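Local coordinates for coenzyme F420-dependent N(5),N(10)-methenyltetrahydromethanopterin reductase-related protein (Desulfurobacterium thermolithotrophum DSM 11699, PDB 6HUZ) that binds the iron-guanylylpyridinol cofactor as a bacterial paralog of [Fe]-hydrogenase and uses tetrahydrofolate derivatives as substrates, at residues T72-D75 / I76-A79; I113-T116 / C117-I121. All coordinates share one frame; numbering follows the deposited sequence.

How the interactions relate
Both interactions start at the C-terminal end of a strand of the same parallel Rossmann-type sheet and run into the following turn or helix. Both touch the iron-guanylylpyridinol cofactor. Their centres are about 19 Å apart. Interaction 1 begins at the end of strand 70-72, an outermost strand within the chain, and is partly buried. It is a helix start built on aspartates, and one carboxylate reads the guanine. Interaction 2 begins on strand 112-115, between two neighbours in the sheet, and is buried. It is a tight turn built on threonines, and its cysteine sulfur binds the iron. Carboxylate hydrogen bonds and helix capping at the sheet edge thus contrast with hydroxyl bonds, aliphatic contacts and metal ligation deeper in the domain.

Interaction 1: T72-D75 / I76-A79; sequences TTDD and IEAA. With FE9 (iron-guanylyl pyridinol cofactor), chain B.
Asp74 is the N-cap of the short helix 75-79 and closes its first turn onto Glu77 and Ala78. The helix follows strand 70-72 of the Rossmann-type domain.

Backbone and capping bonds come first. Asp74 OD1 accepts from Glu77 N at 3.1 Å. The bond is nearly straight at 168°, but the donor comes from above the carboxylate plane. Asp74 O takes Ala78 N at 3.0 Å, so one residue holds two successive amides through side chain and backbone. The following bond, from Ala79 N to Asp75 O, is weak. Just ahead of the cap, Thr72 makes an ST turn. Its OG1 stands anti to its own N (chi1 -177°) and accepts from Asp74 N at 3.1 Å, which helps fix the approach to the helix.

Side-chain contacts are few. Thr72 CG2 meets Ala78 CB at 4.0 Å, and both side chains also lie on Thr47 and Ser49 of strand 45-49. Asp74 OD2 lies beside Glu77 CG at 3.2 Å. The two carboxylate planes are turned well away from each other. Glu77 OE2 pairs with Lys80, which probably eases the nearness of two negative groups.

The cofactor contact belongs to Asp75. CB points away from residues 76-79 overall, and CG lies anti to the carbonyl carbon, which sends the carboxylate to the guanine edge. Two bonds from one base to one carboxylate probably fix the base against sliding and turning in its plane. Ser49 OG also bonds Asp75 OD1, and Tyr6 OH holds Asp75 O. FE9 N2A gives to Asp75 OD1 at 3.0 Å, while FE9 N1A reaches Asp75 OD2, also at 3.0 Å, along an almost straight line of 178°.

Interaction 2: I113-T116 / C117-I121; sequences ICTT and CTMSI. With FE9 (iron-guanylyl pyridinol cofactor), chain B.
Thr115 has chi1 near 56°, which sets OG1 between its backbone N and carbonyl carbon, facing Met119. Cys117 SG takes the same place on its own residue (chi1 82°), which carries it to the iron. Thr115 OG1 donates to Met119 O at 2.9 Å. Its CG2 lies against Met119 CG and Ile121 CD1, with Thr115 CG2 3.8 Å from Ile121 CD1. A valine at Thr115 would probably leave Met119 O without its side-chain donor and free the end of the turn to shift.

Residues 116-119 form a type I beta turn, closed by a weak bond from Met119 N to Thr116 O at 3.5 Å. A water spans it, accepting from Thr116 N and donating to Thr118 OG1. The turn presents Cys117 to the cofactor. Cys117 SG binds FE9 FE, the iron, at 2.5 Å. Cys117 N donates to FE9 O18 at 3.2 Å. Thr118 CG2 rests on the pyridinol at FE9 C5, 3.5 Å away. Cys117 also touches the bound methenyltetrahydrofolate.

Thr116 OG1 bonds Leu87 O, and Thr118 OG1 bonds Thr89 O. Strand 112-115 runs between strands 84-87 and 141-144. Ile121 lies on Phe142 and Thr144 of the latter, and Leu124 of helix 121-127 packs on Ile113, Thr115 and Met119.

Interaction 1: T72-D75 / I76-A79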
loop_
_atom_site.group_PDB
_atom_site.type_symbol
_atom_site.label_atom_id
_atom_site.label_comp_id
_atom_site.label_asym_id
_atom_site.label_seq_id
_atom_site.Cartn_x
_atom_site.Cartn_y
_atom_site.Cartn_z
ATOM N N THR A 72 39.182 -0.461 16.941
ATOM C CA THR A 72 40.141 -0.009 15.918
ATOM C C THR A 72 39.518 1.025 14.964
ATOM O O THR A 72 38.295 1.151 14.914
ATOM C CB THR A 72 40.644 -1.206 15.096
ATOM O OG1 THR A 72 41.620 -0.730 14.166
ATOM C CG2 THR A 72 39.515 -1.911 14.336
ATOM N N THR A 73 40.372 1.771 14.214
ATOM C CA THR A 73 39.935 2.766 13.219
ATOM C C THR A 73 40.271 2.258 11.803
ATOM O O THR A 73 39.907 2.901 10.822
ATOM C CB THR A 73 40.632 4.141 13.413
ATOM O OG1 THR A 73 42.041 4.002 13.186
ATOM C CG2 THR A 73 40.371 4.752 14.786
ATOM N N ASP A 74 40.963 1.111 11.706
ATOM C CA ASP A 74 41.399 0.506 10.448
ATOM C C ASP A 74 40.391 -0.538 9.971
ATOM O O ASP A 74 40.344 -1.652 10.496
ATOM C CB ASP A 74 42.787 -0.132 10.672
ATOM C CG ASP A 74 43.563 -0.466 9.413
ATOM O OD1 ASP A 74 42.925 -0.636 8.346
ATOM O OD2 ASP A 74 44.809 -0.574 9.495
ATOM N N ASP A 75 39.590 -0.173 8.974
ATOM C CA ASP A 75 38.558 -1.041 8.406
ATOM C C ASP A 75 39.152 -2.223 7.670
ATOM O O ASP A 75 38.624 -3.325 7.762
ATOM C CB ASP A 75 37.666 -0.254 7.430
ATOM C CG ASP A 75 36.715 0.759 8.045
ATOM O OD1 ASP A 75 36.572 0.769 9.287
ATOM O OD2 ASP A 75 36.121 1.544 7.282
ATOM N N ILE A 76 40.247 -2.002 6.933
ATOM C CA ILE A 76 40.903 -3.082 6.195
ATOM C C ILE A 76 41.500 -4.106 7.160
ATOM O O ILE A 76 41.334 -5.307 6.970
ATOM C CB ILE A 76 41.971 -2.532 5.214
ATOM C CG1 ILE A 76 41.290 -1.877 3.992
ATOM C CG2 ILE A 76 42.913 -3.662 4.775
ATOM C CD1 ILE A 76 42.252 -1.277 2.972
ATOM N N GLU A 77 42.192 -3.653 8.188
ATOM C CA GLU A 77 42.786 -4.594 9.126
ATOM C C GLU A 77 41.701 -5.323 9.891
ATOM O O GLU A 77 41.854 -6.507 10.187
ATOM C CB GLU A 77 43.771 -3.902 10.070
ATOM C CG GLU A 77 45.167 -3.786 9.486
ATOM C CD GLU A 77 45.844 -5.115 9.208
ATOM O OE1 GLU A 77 45.933 -5.948 10.139
ATOM O OE2 GLU A 77 46.287 -5.323 8.054
ATOM N N ALA A 78 40.593 -4.633 10.187
ATOM C CA ALA A 78 39.475 -5.216 10.915
ATOM C C ALA A 78 38.793 -6.340 10.123
ATOM O O ALA A 78 38.152 -7.197 10.724
ATOM C CB ALA A 78 38.450 -4.134 11.233
ATOM N N ALA A 79 38.930 -6.342 8.789
ATOM C CA ALA A 79 38.305 -7.362 7.934
ATOM C C ALA A 79 39.088 -8.679 7.847
ATOM O O ALA A 79 38.484 -9.727 7.658
ATOM C CB ALA A 79 38.128 -6.803 6.532
HETATM O O2 FE9 B . 19.200 4.658 13.587
HETATM FE FE FE9 B . 18.853 1.523 12.918
HETATM C C1F FE9 B . 19.257 1.367 14.697
HETATM O O1F FE9 B . 19.508 1.266 15.797
HETATM C C2F FE9 B . 17.604 0.194 13.128
HETATM O O2F FE9 B . 16.863 -0.648 13.265
HETATM C C8 FE9 B . 20.188 0.303 12.317
HETATM O O18 FE9 B . 20.028 -0.905 12.323
HETATM C C7 FE9 B . 21.495 0.879 11.797
HETATM C C6 FE9 B . 21.464 2.340 12.147
HETATM N N1 FE9 B . 20.281 2.843 12.712
HETATM C C5 FE9 B . 22.649 3.183 11.920
HETATM C C5M FE9 B . 23.869 2.593 11.273
HETATM C C4 FE9 B . 22.574 4.605 12.293
HETATM C C3 FE9 B . 21.314 5.135 12.885
HETATM C C3M FE9 B . 21.170 6.573 13.312
HETATM C C2 FE9 B . 20.161 4.181 13.094
HETATM O O3P FE9 B . 23.653 5.380 11.996
HETATM P P1 FE9 B . 24.749 5.847 13.087
HETATM O O1P FE9 B . 24.181 5.739 14.422
HETATM O O2P FE9 B . 25.028 7.418 12.821
HETATM O "O5'" FE9 B . 26.012 4.900 12.872
HETATM C "C5'" FE9 B . 26.865 5.007 11.743
HETATM C "C4'" FE9 B . 28.284 4.791 12.259
HETATM O "O4'" FE9 B . 29.182 4.706 11.160
HETATM C "C1'" FE9 B . 30.421 5.271 11.569
HETATM C "C2'" FE9 B . 30.008 6.470 12.395
HETATM O "O2'" FE9 B . 31.031 6.960 13.273
HETATM C "C3'" FE9 B . 28.785 5.939 13.134
HETATM O "O3'" FE9 B . 29.099 5.438 14.435
HETATM N N9A FE9 B . 31.259 5.542 10.386
HETATM C C4A FE9 B . 32.099 4.647 9.922
HETATM N N3A FE9 B . 32.473 3.421 10.355
HETATM C C2A FE9 B . 33.434 2.757 9.678
HETATM N N2A FE9 B . 33.748 1.519 10.120
HETATM N N1A FE9 B . 34.065 3.252 8.596
HETATM C C6A FE9 B . 33.813 4.483 8.117
HETATM O O6A FE9 B . 34.391 4.918 7.106
HETATM C C5A FE9 B . 32.763 5.268 8.768
HETATM N N7A FE9 B . 32.208 6.478 8.602
HETATM C C8A FE9 B . 31.291 6.631 9.592
HETATM O O HOH W 1 17.282 3.120 12.742
#

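Interaction 2: I113-T116 / C117-I121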
loop_
_atom_site.group_PDB
_atom_site.type_symbol
_atom_site.label_atom_id
_atom_site.label_comp_id
_atom_site.label_asym_id
_atom_site.label_seq_id
_atom_site.Cartn_x
_atom_site.Cartn_y
_atom_site.Cartn_z
ATOM N N ILE A 113 28.753 -10.636 4.448
ATOM C CA ILE A 113 28.659 -9.200 4.693
ATOM C C ILE A 113 27.181 -8.951 5.036
ATOM O O ILE A 113 26.317 -9.398 4.288
ATOM C CB ILE A 113 29.093 -8.399 3.428
ATOM C CG1 ILE A 113 30.620 -8.435 3.274
ATOM C CG2 ILE A 113 28.568 -6.962 3.475
ATOM C CD1 ILE A 113 31.134 -7.939 1.913
ATOM N N CYS A 114 26.892 -8.251 6.155
ATOM C CA CYS A 114 25.529 -7.972 6.589
ATOM C C CYS A 114 25.258 -6.510 6.648
ATOM O O CYS A 114 26.069 -5.777 7.205
ATOM C CB CYS A 114 25.252 -8.591 7.954
ATOM S SG CYS A 114 25.467 -10.375 8.022
ATOM N N THR A 115 24.084 -6.073 6.131
ATOM C CA THR A 115 23.746 -4.663 6.251
ATOM C C THR A 115 22.796 -4.569 7.428
ATOM O O THR A 115 22.332 -5.598 7.943
ATOM C CB THR A 115 23.177 -4.097 4.969
ATOM O OG1 THR A 115 22.040 -4.865 4.548
ATOM C CG2 THR A 115 24.252 -3.994 3.870
ATOM N N THR A 116 22.529 -3.350 7.875
ATOM C CA THR A 116 21.595 -3.082 8.970
ATOM C C THR A 116 20.460 -2.183 8.353
ATOM O O THR A 116 20.276 -2.206 7.145
ATOM C CB THR A 116 22.333 -2.479 10.168
ATOM O OG1 THR A 116 22.894 -1.220 9.783
ATOM C CG2 THR A 116 23.408 -3.413 10.702
ATOM N N CYS A 117 19.743 -1.394 9.147
ATOM C CA CYS A 117 18.655 -0.548 8.643
ATOM C C CYS A 117 19.079 0.512 7.636
ATOM O O CYS A 117 18.214 1.035 6.964
ATOM C CB CYS A 117 17.920 0.115 9.805
ATOM S SG CYS A 117 18.753 1.611 10.436
ATOM N N THR A 118 20.366 0.883 7.560
ATOM C CA THR A 118 20.795 1.941 6.640
ATOM C C THR A 118 21.097 1.545 5.191
ATOM O O THR A 118 21.471 2.422 4.405
ATOM C CB THR A 118 22.059 2.606 7.228
ATOM O OG1 THR A 118 23.051 1.589 7.427
ATOM C CG2 THR A 118 21.765 3.329 8.550
ATOM N N MET A 119 20.985 0.272 4.822
ATOM C CA MET A 119 21.294 -0.111 3.447
ATOM C C MET A 119 20.611 -1.393 3.082
ATOM O O MET A 119 20.748 -2.361 3.824
ATOM C CB MET A 119 22.820 -0.300 3.306
ATOM C CG MET A 119 23.270 -0.815 1.940
ATOM S SD MET A 119 22.566 0.147 0.578
ATOM C CE MET A 119 23.611 1.584 0.659
ATOM N N SER A 120 19.869 -1.424 1.945
ATOM C CA SER A 120 19.238 -2.668 1.527
ATOM C C SER A 120 20.350 -3.636 1.103
ATOM O O SER A 120 21.285 -3.228 0.397
ATOM C CB SER A 120 18.310 -2.429 0.344
ATOM O OG SER A 120 18.125 -3.636 -0.372
ATOM N N ILE A 121 20.264 -4.906 1.530
ATOM C CA ILE A 121 21.286 -5.883 1.162
ATOM C C ILE A 121 21.280 -6.129 -0.344
ATOM O O ILE A 121 22.351 -6.418 -0.918
ATOM C CB ILE A 121 21.172 -7.220 1.965
ATOM C CG1 ILE A 121 22.455 -8.072 1.782
ATOM C CG2 ILE A 121 19.936 -8.052 1.549
ATOM C CD1 ILE A 121 23.879 -7.431 2.210
HETATM O O2 FE9 B . 19.200 4.658 13.587
HETATM FE FE FE9 B . 18.853 1.523 12.918
HETATM C C1F FE9 B . 19.257 1.367 14.697
HETATM O O1F FE9 B . 19.508 1.266 15.797
HETATM C C2F FE9 B . 17.604 0.194 13.128
HETATM O O2F FE9 B . 16.863 -0.648 13.265
HETATM C C8 FE9 B . 20.188 0.303 12.317
HETATM O O18 FE9 B . 20.028 -0.905 12.323
HETATM C C7 FE9 B . 21.495 0.879 11.797
HETATM C C6 FE9 B . 21.464 2.340 12.147
HETATM N N1 FE9 B . 20.281 2.843 12.712
HETATM C C5 FE9 B . 22.649 3.183 11.920
HETATM C C5M FE9 B . 23.869 2.593 11.273
HETATM C C4 FE9 B . 22.574 4.605 12.293
HETATM C C3 FE9 B . 21.314 5.135 12.885
HETATM C C3M FE9 B . 21.170 6.573 13.312
HETATM C C2 FE9 B . 20.161 4.181 13.094
HETATM O O3P FE9 B . 23.653 5.380 11.996
HETATM P P1 FE9 B . 24.749 5.847 13.087
HETATM O O1P FE9 B . 24.181 5.739 14.422
HETATM O O2P FE9 B . 25.028 7.418 12.821
HETATM O "O5'" FE9 B . 26.012 4.900 12.872
HETATM C "C5'" FE9 B . 26.865 5.007 11.743
HETATM C "C4'" FE9 B . 28.284 4.791 12.259
HETATM O "O4'" FE9 B . 29.182 4.706 11.160
HETATM C "C1'" FE9 B . 30.421 5.271 11.569
HETATM C "C2'" FE9 B . 30.008 6.470 12.395
HETATM O "O2'" FE9 B . 31.031 6.960 13.273
HETATM C "C3'" FE9 B . 28.785 5.939 13.134
HETATM O "O3'" FE9 B . 29.099 5.438 14.435
HETATM N N9A FE9 B . 31.259 5.542 10.386
HETATM C C4A FE9 B . 32.099 4.647 9.922
HETATM N N3A FE9 B . 32.473 3.421 10.355
HETATM C C2A FE9 B . 33.434 2.757 9.678
HETATM N N2A FE9 B . 33.748 1.519 10.120
HETATM N N1A FE9 B . 34.065 3.252 8.596
HETATM C C6A FE9 B . 33.813 4.483 8.117
HETATM O O6A FE9 B . 34.391 4.918 7.106
HETATM C C5A FE9 B . 32.763 5.268 8.768
HETATM N N7A FE9 B . 32.208 6.478 8.602
HETATM C C8A FE9 B . 31.291 6.631 9.592
HETATM O O HOH W 2 23.866 -1.116 6.611
HETATM O O HOH W 1 17.282 3.120 12.742
#